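Long-range contacts in mandelate racemase/muconate lactonizing enzyme family protein (Roseovarius nubinhibens ISM, PDB 3U4F), which binds magnesium in an enolase-superfamily barrel and may act as a hydro-lyase: residues A131-A136 with D358-V363; Y137-K142 with Y331-I336; D164-R169 with D198-L203; E187-M192 with Q223-S228. All coordinates share one frame; numbering follows the deposited sequence.

Interaction 1. Residues A131-A136 with D358-V363; sequences AGTIRA and DGHARV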
loop_
_atom_site.group_PDB
_atom_site.type_symbol
_atom_site.label_atom_id
_atom_site.label_comp_id
_atom_site.label_asym_id
_atom_site.label_seq_id
_atom_site.Cartn_x
_atom_site.Cartn_y
_atom_site.Cartn_z
ATOM N N ALA A 131 3.276 34.125 4.429
ATOM C CA ALA A 131 1.853 34.277 4.655
ATOM C C ALA A 131 1.191 35.081 3.516
ATOM O O ALA A 131 1.817 35.967 2.887
ATOM C CB ALA A 131 1.618 34.974 6.016
ATOM N N GLY A 132 -0.065 34.767 3.234
ATOM C CA GLY A 132 -0.823 35.474 2.192
ATOM C C GLY A 132 -1.972 34.644 1.667
ATOM O O GLY A 132 -2.335 33.642 2.254
ATOM N N THR A 133 -2.570 35.071 0.561
ATOM C CA THR A 133 -3.802 34.462 0.101
ATOM C C THR A 133 -3.528 33.412 -0.983
ATOM O O THR A 133 -2.461 33.407 -1.607
ATOM C CB THR A 133 -4.733 35.514 -0.523
ATOM O OG1 THR A 133 -3.998 36.168 -1.549
ATOM C CG2 THR A 133 -5.176 36.564 0.539
ATOM N N ILE A 134 -4.531 32.554 -1.190
ATOM C CA ILE A 134 -4.518 31.487 -2.200
ATOM C C ILE A 134 -5.900 31.432 -2.810
ATOM O O ILE A 134 -6.918 31.294 -2.101
ATOM C CB ILE A 134 -4.241 30.075 -1.566
ATOM C CG1 ILE A 134 -2.972 30.062 -0.738
ATOM C CG2 ILE A 134 -4.052 29.004 -2.661
ATOM C CD1 ILE A 134 -3.208 30.279 0.735
ATOM N N ARG A 135 -5.944 31.463 -4.137
ATOM C CA ARG A 135 -7.186 31.289 -4.858
ATOM C C ARG A 135 -7.751 29.932 -4.537
ATOM O O ARG A 135 -7.008 28.950 -4.554
ATOM C CB ARG A 135 -6.926 31.331 -6.368
ATOM C CG ARG A 135 -8.208 31.226 -7.210
ATOM C CD ARG A 135 -7.854 31.325 -8.685
ATOM N NE ARG A 135 -9.036 31.218 -9.537
ATOM C CZ ARG A 135 -8.986 30.948 -10.844
ATOM N NH1 ARG A 135 -7.825 30.705 -11.430
ATOM N NH2 ARG A 135 -10.106 30.877 -11.546
ATOM N N ALA A 136 -9.054 29.862 -4.272
ATOM C CA ALA A 136 -9.662 28.549 -3.975
ATOM C C ALA A 136 -10.647 28.160 -5.072
ATOM O O ALA A 136 -11.286 29.033 -5.680
ATOM C CB ALA A 136 -10.368 28.585 -2.642
ATOM N N ASP A 358 -13.669 36.813 -1.410
ATOM C CA ASP A 358 -13.365 37.094 -2.817
ATOM C C ASP A 358 -12.707 35.856 -3.428
ATOM O O ASP A 358 -11.748 35.963 -4.182
ATOM C CB ASP A 358 -12.459 38.332 -2.955
ATOM C CG ASP A 358 -13.134 39.618 -2.446
ATOM O OD1 ASP A 358 -12.425 40.534 -1.991
ATOM O OD2 ASP A 358 -14.372 39.702 -2.503
ATOM N N GLY A 359 -13.219 34.684 -3.046
ATOM C CA GLY A 359 -12.761 33.398 -3.605
ATOM C C GLY A 359 -11.355 32.985 -3.203
ATOM O O GLY A 359 -10.801 32.066 -3.804
ATOM N N HIS A 360 -10.765 33.677 -2.218
ATOM C CA HIS A 360 -9.434 33.333 -1.694
ATOM C C HIS A 360 -9.453 32.927 -0.221
ATOM O O HIS A 360 -10.234 33.461 0.570
ATOM C CB HIS A 360 -8.449 34.495 -1.847
ATOM C CG HIS A 360 -7.949 34.691 -3.247
ATOM N ND1 HIS A 360 -8.791 34.941 -4.310
ATOM C CD2 HIS A 360 -6.697 34.681 -3.752
ATOM C CE1 HIS A 360 -8.079 35.065 -5.416
ATOM N NE2 HIS A 360 -6.804 34.918 -5.104
ATOM N N ALA A 361 -8.553 31.996 0.132
ATOM C CA ALA A 361 -8.323 31.566 1.519
ATOM C C ALA A 361 -7.082 32.330 1.949
ATOM O O ALA A 361 -6.396 32.896 1.113
ATOM C CB ALA A 361 -8.033 30.048 1.568
ATOM N N ARG A 362 -6.761 32.325 3.235
ATOM C CA ARG A 362 -5.586 33.084 3.679
ATOM C C ARG A 362 -4.802 32.385 4.775
ATOM O O ARG A 362 -5.381 31.877 5.770
ATOM C CB ARG A 362 -5.974 34.521 4.084
ATOM C CG ARG A 362 -4.830 35.328 4.780
ATOM C CD ARG A 362 -5.381 36.653 5.389
ATOM N NE ARG A 362 -5.970 37.519 4.352
ATOM C CZ ARG A 362 -5.278 38.299 3.519
ATOM N NH1 ARG A 362 -3.942 38.342 3.557
ATOM N NH2 ARG A 362 -5.926 39.059 2.637
ATOM N N VAL A 363 -3.496 32.311 4.553
ATOM C CA VAL A 363 -2.561 31.867 5.559
ATOM C C VAL A 363 -2.051 33.116 6.295
ATOM O O VAL A 363 -1.510 34.030 5.664
ATOM C CB VAL A 363 -1.406 31.082 4.912
ATOM C CG1 VAL A 363 -0.239 30.847 5.912
ATOM C CG2 VAL A 363 -1.944 29.763 4.347
#
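H360 lays its imidazole across R135 where strand 360-363 runs antiparallel to strand 132-139, adding an extra strand beside one of the parallel strands of the TIM-type barrel. Backbone bonds set the register. G132 with V363 and I134 with A361 are hydrogen-bonded pairs, T133 with R362 and R135 with H360 are non-hydrogen-bonded, and A136 N reaches G359 O just beyond them. The H360 side chain illustrates how such a pairing is used. CB lies 3.6 Å from I134 O, and CG follows at 3.7 Å from the same I134 O. With CG turned anti to the carbonyl carbon (chi1 -76°), the ring settles over the backbone of R135, whose CA lies 3.6 Å from the ring centroid and almost on its normal, a CH-pi contact. CD2 comes 3.3 Å from R135 N, CE1 is 3.9 Å from R135 CA, and NE2 meets R135 CB at 3.8 Å. ND1 donates, close to the ring plane, to D358 O at 3.1 Å, which helps fix the rotation of the imidazole. R135 itself extends past H360 to a salt bridge with D164. On the opposite sheet face I134 and V363 pack against helix 313-322, and A361 against L332. Farther along, T133 CG2 rests over one face of the R362 guanidinium, offset toward its rim, 3.3 Å from NH2.

Interaction 2. Residues Y137-K142 with Y331-I336; sequences YASSMK and YLEFSI. With GAI (guanidine), chain F.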
loop_
_atom_site.group_PDB
_atom_site.type_symbol
_atom_site.label_atom_id
_atom_site.label_comp_id
_atom_site.label_asym_id
_atom_site.label_seq_id
_atom_site.Cartn_x
_atom_site.Cartn_y
_atom_site.Cartn_z
ATOM N N TYR A 137 -10.783 26.860 -5.337
ATOM C CA TYR A 137 -11.929 26.414 -6.117
ATOM C C TYR A 137 -12.926 25.667 -5.239
ATOM O O TYR A 137 -12.527 24.888 -4.368
ATOM C CB TYR A 137 -11.509 25.601 -7.354
ATOM C CG TYR A 137 -10.946 24.190 -7.152
ATOM C CD1 TYR A 137 -11.792 23.084 -7.129
ATOM C CD2 TYR A 137 -9.563 23.974 -7.112
ATOM C CE1 TYR A 137 -11.269 21.770 -6.994
ATOM C CE2 TYR A 137 -9.018 22.698 -7.005
ATOM C CZ TYR A 137 -9.882 21.590 -6.955
ATOM O OH TYR A 137 -9.355 20.311 -6.858
ATOM N N ALA A 138 -14.213 25.925 -5.474
ATOM C CA ALA A 138 -15.322 25.257 -4.802
ATOM C C ALA A 138 -15.439 23.823 -5.320
ATOM O O ALA A 138 -15.679 23.600 -6.494
ATOM C CB ALA A 138 -16.615 26.015 -5.041
ATOM N N SER A 139 -15.190 22.860 -4.451
ATOM C CA SER A 139 -15.131 21.484 -4.887
ATOM C C SER A 139 -16.358 20.728 -4.349
ATOM O O SER A 139 -16.528 20.538 -3.138
ATOM C CB SER A 139 -13.819 20.828 -4.464
ATOM O OG SER A 139 -13.657 19.565 -5.075
ATOM N N SER A 140 -17.211 20.318 -5.284
ATOM C CA SER A 140 -18.274 19.372 -4.998
ATOM C C SER A 140 -17.722 17.940 -4.922
ATOM O O SER A 140 -16.958 17.502 -5.804
ATOM C CB SER A 140 -19.326 19.434 -6.095
ATOM O OG SER A 140 -20.194 18.307 -5.998
HETATM N N MSE A 141 -18.158 17.211 -3.903
HETATM C CA MSE A 141 -17.801 15.798 -3.734
HETATM C C MSE A 141 -18.865 14.881 -4.323
HETATM O O MSE A 141 -18.626 13.683 -4.471
HETATM C CB MSE A 141 -17.617 15.463 -2.229
HETATM C CG MSE A 141 -16.588 16.337 -1.518
HETATM SE SE MSE A 141 -14.820 16.094 -2.368
HETATM C CE MSE A 141 -14.049 17.872 -2.133
ATOM N N LYS A 142 -20.031 15.431 -4.672
ATOM C CA LYS A 142 -21.223 14.591 -4.892
ATOM C C LYS A 142 -21.457 14.163 -6.331
ATOM O O LYS A 142 -21.266 14.948 -7.245
ATOM C CB LYS A 142 -22.471 15.327 -4.381
ATOM C CG LYS A 142 -22.552 15.442 -2.849
ATOM C CD LYS A 142 -23.894 16.035 -2.429
ATOM C CE LYS A 142 -24.138 15.864 -0.936
ATOM N NZ LYS A 142 -25.543 16.196 -0.527
ATOM N N TYR A 331 -4.892 26.962 -7.835
ATOM C CA TYR A 331 -5.890 27.078 -6.783
ATOM C C TYR A 331 -5.862 25.912 -5.800
ATOM O O TYR A 331 -5.361 24.827 -6.094
ATOM C CB TYR A 331 -7.337 27.266 -7.311
ATOM C CG TYR A 331 -7.588 26.667 -8.696
ATOM C CD1 TYR A 331 -8.253 27.392 -9.668
ATOM C CD2 TYR A 331 -7.153 25.371 -9.007
ATOM C CE1 TYR A 331 -8.487 26.834 -10.963
ATOM C CE2 TYR A 331 -7.350 24.814 -10.293
ATOM C CZ TYR A 331 -8.006 25.571 -11.258
ATOM O OH TYR A 331 -8.197 25.027 -12.500
ATOM N N LEU A 332 -6.405 26.226 -4.634
ATOM C CA LEU A 332 -6.639 25.322 -3.518
ATOM C C LEU A 332 -7.973 24.599 -3.710
ATOM O O LEU A 332 -8.995 25.257 -3.854
ATOM C CB LEU A 332 -6.735 26.195 -2.260
ATOM C CG LEU A 332 -7.165 25.501 -0.966
ATOM C CD1 LEU A 332 -5.981 24.683 -0.452
ATOM C CD2 LEU A 332 -7.627 26.527 0.086
ATOM N N GLU A 333 -7.969 23.260 -3.653
ATOM C CA GLU A 333 -9.223 22.508 -3.568
ATOM C C GLU A 333 -9.939 22.798 -2.249
ATOM O O GLU A 333 -9.385 22.579 -1.181
ATOM C CB GLU A 333 -8.986 21.005 -3.662
ATOM C CG GLU A 333 -10.340 20.286 -3.664
ATOM C CD GLU A 333 -10.269 18.840 -4.019
ATOM O OE1 GLU A 333 -9.171 18.259 -3.969
ATOM O OE2 GLU A 333 -11.352 18.299 -4.360
ATOM N N PHE A 334 -11.169 23.284 -2.334
ATOM C CA PHE A 334 -11.893 23.697 -1.147
ATOM C C PHE A 334 -13.249 23.035 -1.157
ATOM O O PHE A 334 -14.141 23.435 -1.911
ATOM C CB PHE A 334 -12.060 25.217 -1.090
ATOM C CG PHE A 334 -12.566 25.699 0.256
ATOM C CD1 PHE A 334 -11.667 25.984 1.290
ATOM C CD2 PHE A 334 -13.935 25.840 0.484
ATOM C CE1 PHE A 334 -12.135 26.400 2.543
ATOM C CE2 PHE A 334 -14.420 26.241 1.748
ATOM C CZ PHE A 334 -13.530 26.531 2.758
ATOM N N SER A 335 -13.415 22.016 -0.314
ATOM C CA SER A 335 -14.704 21.306 -0.252
ATOM C C SER A 335 -15.849 22.222 0.212
ATOM O O SER A 335 -15.766 22.878 1.266
ATOM C CB SER A 335 -14.654 20.098 0.701
ATOM O OG SER A 335 -15.962 19.523 0.751
ATOM N N ILE A 336 -16.914 22.255 -0.581
ATOM C CA ILE A 336 -18.072 23.048 -0.237
ATOM C C ILE A 336 -19.246 22.229 0.356
ATOM O O ILE A 336 -20.360 22.737 0.501
ATOM C CB ILE A 336 -18.520 23.991 -1.395
ATOM C CG1 ILE A 336 -18.658 23.261 -2.747
ATOM C CG2 ILE A 336 -17.550 25.191 -1.483
ATOM C CD1 ILE A 336 -19.793 22.231 -2.806
HETATM C C GAI F . -11.058 15.083 -5.485
HETATM N N1 GAI F . -11.752 15.683 -4.553
HETATM N N2 GAI F . -11.191 13.753 -5.829
HETATM N N3 GAI F . -10.100 15.753 -6.148
#
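The parallel seam that closes the enolase-superfamily barrel pairs Y137, A138 and S139 with E333, F334 and S335, bringing strand 132-139 beside strand 332-335. Backbone bonds pass back and forth along it, from Y137 N to L332 O, F334 N to Y137 O, S139 N to F334 O and I336 N to S139 O. One face of the seam carries the chemistry of the pocket. E333 runs out extended, its CG anti to the backbone N (chi1 -176°), and its OE2 is gripped twice: by S139 OG, which donates to the anti lone pair at 2.7 Å, and by N1 of the bound guanidine, also at 2.7 Å. OE1 is held by the backbone N of C308. The selenomethionine M141 arrives from the opposite direction and sets its CE 3.5 Å from OE2 of E333.

Nearer the backbone of E333, the Y137 ring takes E333 CA over one face, 3.7 Å from its centroid, and turns an edge toward the face of Y331. The centroids of these two rings are 5.1 Å apart and the planes meet at 72°, an offset edge-to-face pair. Y137 OH passes 3.3 Å from E333 CB and is hydrogen-bonded to K167. On the other sheet face, A138 CB meets I336 CG2 at 3.8 Å. Bonds to both oxygens thus fix the rotation of the E333 carboxylate, and OE2 presents a positioned acceptor to the ligand.

Interaction 3. Residues D164-R169 with D198-L203; sequences DAFKVR and DSAALL. With GAI (guanidine), chain F.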
loop_
_atom_site.group_PDB
_atom_site.type_symbol
_atom_site.label_atom_id
_atom_site.label_comp_id
_atom_site.label_asym_id
_atom_site.label_seq_id
_atom_site.Cartn_x
_atom_site.Cartn_y
_atom_site.Cartn_z
ATOM N N ASP A 164 -14.474 31.851 -8.037
ATOM C CA ASP A 164 -14.546 32.006 -9.502
ATOM C C ASP A 164 -14.055 30.753 -10.225
ATOM O O ASP A 164 -13.751 30.798 -11.407
ATOM C CB ASP A 164 -13.763 33.238 -9.967
ATOM C CG ASP A 164 -12.248 33.096 -9.813
ATOM O OD1 ASP A 164 -11.725 32.051 -9.348
ATOM O OD2 ASP A 164 -11.557 34.079 -10.177
ATOM N N ALA A 165 -13.939 29.658 -9.474
ATOM C CA ALA A 165 -13.548 28.338 -9.989
ATOM C C ALA A 165 -14.355 27.267 -9.257
ATOM O O ALA A 165 -14.588 27.376 -8.044
ATOM C CB ALA A 165 -12.057 28.115 -9.759
ATOM N N PHE A 166 -14.769 26.230 -9.983
ATOM C CA PHE A 166 -15.764 25.275 -9.470
ATOM C C PHE A 166 -15.479 23.893 -10.056
ATOM O O PHE A 166 -15.282 23.765 -11.263
ATOM C CB PHE A 166 -17.195 25.683 -9.862
ATOM C CG PHE A 166 -17.545 27.114 -9.512
ATOM C CD1 PHE A 166 -18.187 27.408 -8.322
ATOM C CD2 PHE A 166 -17.220 28.146 -10.380
ATOM C CE1 PHE A 166 -18.499 28.732 -7.986
ATOM C CE2 PHE A 166 -17.493 29.470 -10.055
ATOM C CZ PHE A 166 -18.136 29.759 -8.846
ATOM N N LYS A 167 -15.456 22.867 -9.205
ATOM C CA LYS A 167 -15.227 21.504 -9.699
ATOM C C LYS A 167 -16.437 20.617 -9.420
ATOM O O LYS A 167 -16.952 20.597 -8.290
ATOM C CB LYS A 167 -13.939 20.884 -9.112
ATOM C CG LYS A 167 -13.592 19.519 -9.718
ATOM C CD LYS A 167 -12.197 19.049 -9.334
ATOM C CE LYS A 167 -12.220 18.321 -8.005
ATOM N NZ LYS A 167 -10.827 17.928 -7.681
ATOM N N VAL A 168 -16.884 19.884 -10.445
ATOM C CA VAL A 168 -17.988 18.933 -10.308
ATOM C C VAL A 168 -17.513 17.536 -10.732
ATOM O O VAL A 168 -16.357 17.361 -11.103
ATOM C CB VAL A 168 -19.235 19.394 -11.144
ATOM C CG1 VAL A 168 -19.664 20.769 -10.699
ATOM C CG2 VAL A 168 -18.904 19.376 -12.601
ATOM N N ARG A 169 -18.382 16.537 -10.642
ATOM C CA ARG A 169 -17.989 15.160 -10.881
ATOM C C ARG A 169 -18.527 14.655 -12.225
ATOM O O ARG A 169 -19.641 14.992 -12.601
ATOM C CB ARG A 169 -18.535 14.277 -9.775
ATOM C CG ARG A 169 -18.098 14.717 -8.374
ATOM C CD ARG A 169 -16.603 14.387 -8.141
ATOM N NE ARG A 169 -16.016 15.309 -7.149
ATOM C CZ ARG A 169 -14.776 15.210 -6.696
ATOM N NH1 ARG A 169 -14.022 14.176 -7.071
ATOM N NH2 ARG A 169 -14.297 16.138 -5.870
ATOM N N ASP A 198 -19.501 32.774 -18.861
ATOM C CA ASP A 198 -18.301 32.512 -19.631
ATOM C C ASP A 198 -16.964 32.730 -18.935
ATOM O O ASP A 198 -15.941 32.301 -19.457
ATOM C CB ASP A 198 -18.333 33.296 -20.948
ATOM C CG ASP A 198 -19.257 32.666 -21.970
ATOM O OD1 ASP A 198 -20.217 33.358 -22.399
ATOM O OD2 ASP A 198 -19.037 31.479 -22.338
ATOM N N SER A 199 -16.945 33.390 -17.780
ATOM C CA SER A 199 -15.649 33.704 -17.165
ATOM C C SER A 199 -15.210 32.739 -16.038
ATOM O O SER A 199 -14.021 32.661 -15.747
ATOM C CB SER A 199 -15.581 35.162 -16.704
ATOM O OG SER A 199 -16.516 35.402 -15.680
ATOM N N ALA A 200 -16.157 32.002 -15.452
ATOM C CA ALA A 200 -15.851 31.005 -14.400
ATOM C C ALA A 200 -14.871 29.937 -14.909
ATOM O O ALA A 200 -14.987 29.467 -16.054
ATOM C CB ALA A 200 -17.145 30.347 -13.912
ATOM N N ALA A 201 -13.883 29.579 -14.085
ATOM C CA ALA A 201 -13.071 28.397 -14.369
ATOM C C ALA A 201 -13.866 27.154 -13.958
ATOM O O ALA A 201 -14.419 27.067 -12.832
ATOM C CB ALA A 201 -11.744 28.457 -13.642
ATOM N N LEU A 202 -13.965 26.198 -14.879
ATOM C CA LEU A 202 -14.716 24.988 -14.594
ATOM C C LEU A 202 -13.806 23.759 -14.682
ATOM O O LEU A 202 -13.078 23.575 -15.659
ATOM C CB LEU A 202 -15.919 24.842 -15.527
ATOM C CG LEU A 202 -17.002 25.940 -15.466
ATOM C CD1 LEU A 202 -18.048 25.723 -16.591
ATOM C CD2 LEU A 202 -17.682 26.030 -14.069
ATOM N N LEU A 203 -13.865 22.944 -13.628
ATOM C CA LEU A 203 -13.018 21.759 -13.476
ATOM C C LEU A 203 -13.937 20.552 -13.335
ATOM O O LEU A 203 -15.075 20.686 -12.895
ATOM C CB LEU A 203 -12.189 21.877 -12.176
ATOM C CG LEU A 203 -11.218 23.024 -11.916
ATOM C CD1 LEU A 203 -11.906 24.347 -11.580
ATOM C CD2 LEU A 203 -10.279 22.613 -10.707
HETATM C C GAI F . -11.058 15.083 -5.485
HETATM N N1 GAI F . -11.752 15.683 -4.553
HETATM N N2 GAI F . -11.191 13.753 -5.829
HETATM N N3 GAI F . -10.100 15.753 -6.148
HETATM O O HOH W 1 -12.604 32.509 -13.215
#
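The F166 ring approaches strand 201-205 edge-on, with A200 CB near its plane, 4.0 Å from CE2, and A201 O at the same rim; L202 CD2 approaches F166 CB instead, at 4.2 Å. The guanidinium of R169 also works at its edge: the central carbon of the bound guanidine lies near its plane, while the ligand's own plane is turned steeply against it; N1 is 2.9 Å from R169 NH2. K167 points to the barrel interior. Its CB and CG pack on L203 CB, each at 3.7 Å, before a bend at chi3 (86°) carries NZ to 2.8 Å from guanidine N3.

The contact is the parallel pairing of a beta-alpha-beta unit, strand 165-169, helix 184-196 and strand 201-205. Its bonds run from A201 N to D164 O, F166 N to A201 O, L203 N to F166 O and V168 N to L203 O. Where the pairing begins, a water donates to D164 O at 2.7 Å and to S199 O.

K167 NZ also salt-bridges E231 and hydrogen-bonds Y137 OH. Since K167 and R169 both turn nitrogens toward the guanidine, nearby acids such as E231 and E333 probably make this gathering favourable.

Interaction 4. Residues E187-M192 with Q223-S228; sequences EIVPTM and QDHGFS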
loop_
_atom_site.group_PDB
_atom_site.type_symbol
_atom_site.label_atom_id
_atom_site.label_comp_id
_atom_site.label_asym_id
_atom_site.label_seq_id
_atom_site.Cartn_x
_atom_site.Cartn_y
_atom_site.Cartn_z
ATOM N N GLU A 187 -25.036 15.997 -19.543
ATOM C CA GLU A 187 -25.853 17.121 -19.126
ATOM C C GLU A 187 -25.054 18.118 -18.293
ATOM O O GLU A 187 -25.206 19.323 -18.455
ATOM C CB GLU A 187 -27.073 16.651 -18.334
ATOM C CG GLU A 187 -28.011 17.810 -17.926
ATOM C CD GLU A 187 -29.140 17.375 -17.005
ATOM O OE1 GLU A 187 -29.295 16.151 -16.781
ATOM O OE2 GLU A 187 -29.880 18.261 -16.496
ATOM N N ILE A 188 -24.202 17.617 -17.393
ATOM C CA ILE A 188 -23.563 18.509 -16.413
ATOM C C ILE A 188 -22.552 19.457 -17.061
ATOM O O ILE A 188 -22.432 20.597 -16.651
ATOM C CB ILE A 188 -22.927 17.717 -15.227
ATOM C CG1 ILE A 188 -22.705 18.635 -14.009
ATOM C CG2 ILE A 188 -21.648 17.062 -15.648
ATOM C CD1 ILE A 188 -22.437 17.895 -12.687
ATOM N N VAL A 189 -21.845 18.985 -18.075
ATOM C CA VAL A 189 -20.817 19.783 -18.738
ATOM C C VAL A 189 -21.430 21.054 -19.360
ATOM O O VAL A 189 -21.057 22.145 -18.941
ATOM C CB VAL A 189 -19.978 18.932 -19.739
ATOM C CG1 VAL A 189 -18.984 19.801 -20.523
ATOM C CG2 VAL A 189 -19.242 17.835 -18.969
ATOM N N PRO A 190 -22.388 20.919 -20.316
ATOM C CA PRO A 190 -22.991 22.133 -20.879
ATOM C C PRO A 190 -23.762 22.955 -19.839
ATOM O O PRO A 190 -23.791 24.189 -19.937
ATOM C CB PRO A 190 -23.949 21.581 -21.964
ATOM C CG PRO A 190 -24.309 20.205 -21.473
ATOM C CD PRO A 190 -22.945 19.713 -20.969
ATOM N N THR A 191 -24.349 22.287 -18.847
ATOM C CA THR A 191 -25.128 22.971 -17.800
ATOM C C THR A 191 -24.293 23.915 -16.933
ATOM O O THR A 191 -24.716 25.045 -16.631
ATOM C CB THR A 191 -25.844 21.979 -16.892
ATOM O OG1 THR A 191 -26.866 21.318 -17.631
ATOM C CG2 THR A 191 -26.482 22.685 -15.705
HETATM N N MSE A 192 -23.111 23.457 -16.528
HETATM C CA MSE A 192 -22.216 24.323 -15.761
HETATM C C MSE A 192 -21.760 25.541 -16.556
HETATM O O MSE A 192 -21.732 26.634 -16.032
HETATM C CB MSE A 192 -21.001 23.554 -15.238
HETATM C CG MSE A 192 -21.357 22.467 -14.207
HETATM SE SE MSE A 192 -22.329 23.140 -12.627
HETATM C CE MSE A 192 -21.009 24.381 -11.948
ATOM N N GLN A 223 -13.659 20.463 -23.658
ATOM C CA GLN A 223 -13.008 21.487 -24.477
ATOM C C GLN A 223 -14.032 22.382 -25.186
ATOM O O GLN A 223 -13.873 23.603 -25.168
ATOM C CB GLN A 223 -12.048 20.843 -25.465
ATOM C CG GLN A 223 -10.790 20.290 -24.785
ATOM C CD GLN A 223 -9.912 19.465 -25.700
ATOM O OE1 GLN A 223 -10.314 19.096 -26.818
ATOM N NE2 GLN A 223 -8.724 19.154 -25.238
ATOM N N ASP A 224 -15.065 21.776 -25.793
ATOM C CA ASP A 224 -16.177 22.543 -26.436
ATOM C C ASP A 224 -16.872 23.515 -25.459
ATOM O O ASP A 224 -17.340 24.603 -25.846
ATOM C CB ASP A 224 -17.241 21.604 -27.014
ATOM C CG ASP A 224 -16.746 20.775 -28.196
ATOM O OD1 ASP A 224 -15.652 21.030 -28.753
ATOM O OD2 ASP A 224 -17.491 19.842 -28.563
ATOM N N HIS A 225 -16.926 23.137 -24.183
ATOM C CA HIS A 225 -17.559 24.000 -23.189
ATOM C C HIS A 225 -16.601 24.752 -22.284
ATOM O O HIS A 225 -17.003 25.295 -21.277
ATOM C CB HIS A 225 -18.631 23.237 -22.406
ATOM C CG HIS A 225 -19.811 22.861 -23.253
ATOM N ND1 HIS A 225 -19.835 21.719 -24.025
ATOM C CD2 HIS A 225 -20.978 23.504 -23.497
ATOM C CE1 HIS A 225 -20.981 21.658 -24.684
ATOM N NE2 HIS A 225 -21.695 22.726 -24.376
ATOM N N GLY A 226 -15.339 24.821 -22.678
ATOM C CA GLY A 226 -14.398 25.677 -21.994
ATOM C C GLY A 226 -14.002 25.241 -20.588
ATOM O O GLY A 226 -13.540 26.072 -19.799
ATOM N N PHE A 227 -14.148 23.953 -20.269
ATOM C CA PHE A 227 -13.512 23.439 -19.046
ATOM C C PHE A 227 -11.986 23.512 -19.147
ATOM O O PHE A 227 -11.402 23.450 -20.247
ATOM C CB PHE A 227 -13.968 22.012 -18.723
ATOM C CG PHE A 227 -15.294 21.926 -18.020
ATOM C CD1 PHE A 227 -16.486 22.381 -18.632
ATOM C CD2 PHE A 227 -15.372 21.327 -16.757
ATOM C CE1 PHE A 227 -17.731 22.244 -17.984
ATOM C CE2 PHE A 227 -16.598 21.197 -16.091
ATOM C CZ PHE A 227 -17.781 21.649 -16.706
ATOM N N SER A 228 -11.314 23.643 -18.001
ATOM C CA SER A 228 -9.871 23.848 -18.009
ATOM C C SER A 228 -9.047 22.828 -17.210
ATOM O O SER A 228 -7.817 22.981 -17.097
ATOM C CB SER A 228 -9.530 25.274 -17.538
ATOM O OG SER A 228 -10.264 25.571 -16.345
#
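E187 O, one turn before the P190 that meets H225, is gripped by two donors of the same residue: T191 OG1 at 2.7 Å, from above the carbonyl plane, and T191 N at 3.1 Å. P190 has no N-H to give to the preceding turn, and helix 184-196 kinks there. The proline carbons form a surface for H225: P190 CA stands over one face of the imidazole, 3.9 Å from its centroid in a CH-pi contact, and P190 CB touches NE2 at 3.5 Å. ND1 of H225 bonds back to L221 O.

This is where two outer helices of the barrel meet, helix 184-196 side-on against the end of helix 212-224. That helix stops in a Schellman motif, with G226 at positive phi as the C-prime residue, F227 N bonded to L222 O and G226 N to Q223 O. The turn swings F227 back toward the neighbouring helix.

V189 CG1, anti to its own backbone N (chi1 175°), fits between the two rings, 3.9 Å from H225 CB and 3.7 Å from F227 CE1. V189 O lies near the plane of the F227 ring, at its edge, 3.5 Å from CE1. M192 CB completes the set at 4.0 Å from F227 CZ.

How the interactions relate
Interactions 1, 2 and 3 share one curved sheet: interactions 1 and 2 both use strand 132-139, with partners of opposite direction, and strand 165-169 of interaction 3 lies beside it. Interaction 4 lies on the outer helical layer, joined to interaction 3 by the bond of S228 N to L202 O. Interactions 2, 3 and 4 are buried, interaction 2 lying nearest the centre of the chain, and interactions 2 and 3 bring polar side chains to the guanidine. Interaction 1 is only partly buried and away from that pocket, its charged R135 reaching D164 of interaction 3. Interaction 4 holds through ring and aliphatic packing, whereas backbone bonds dominate the strand pairs.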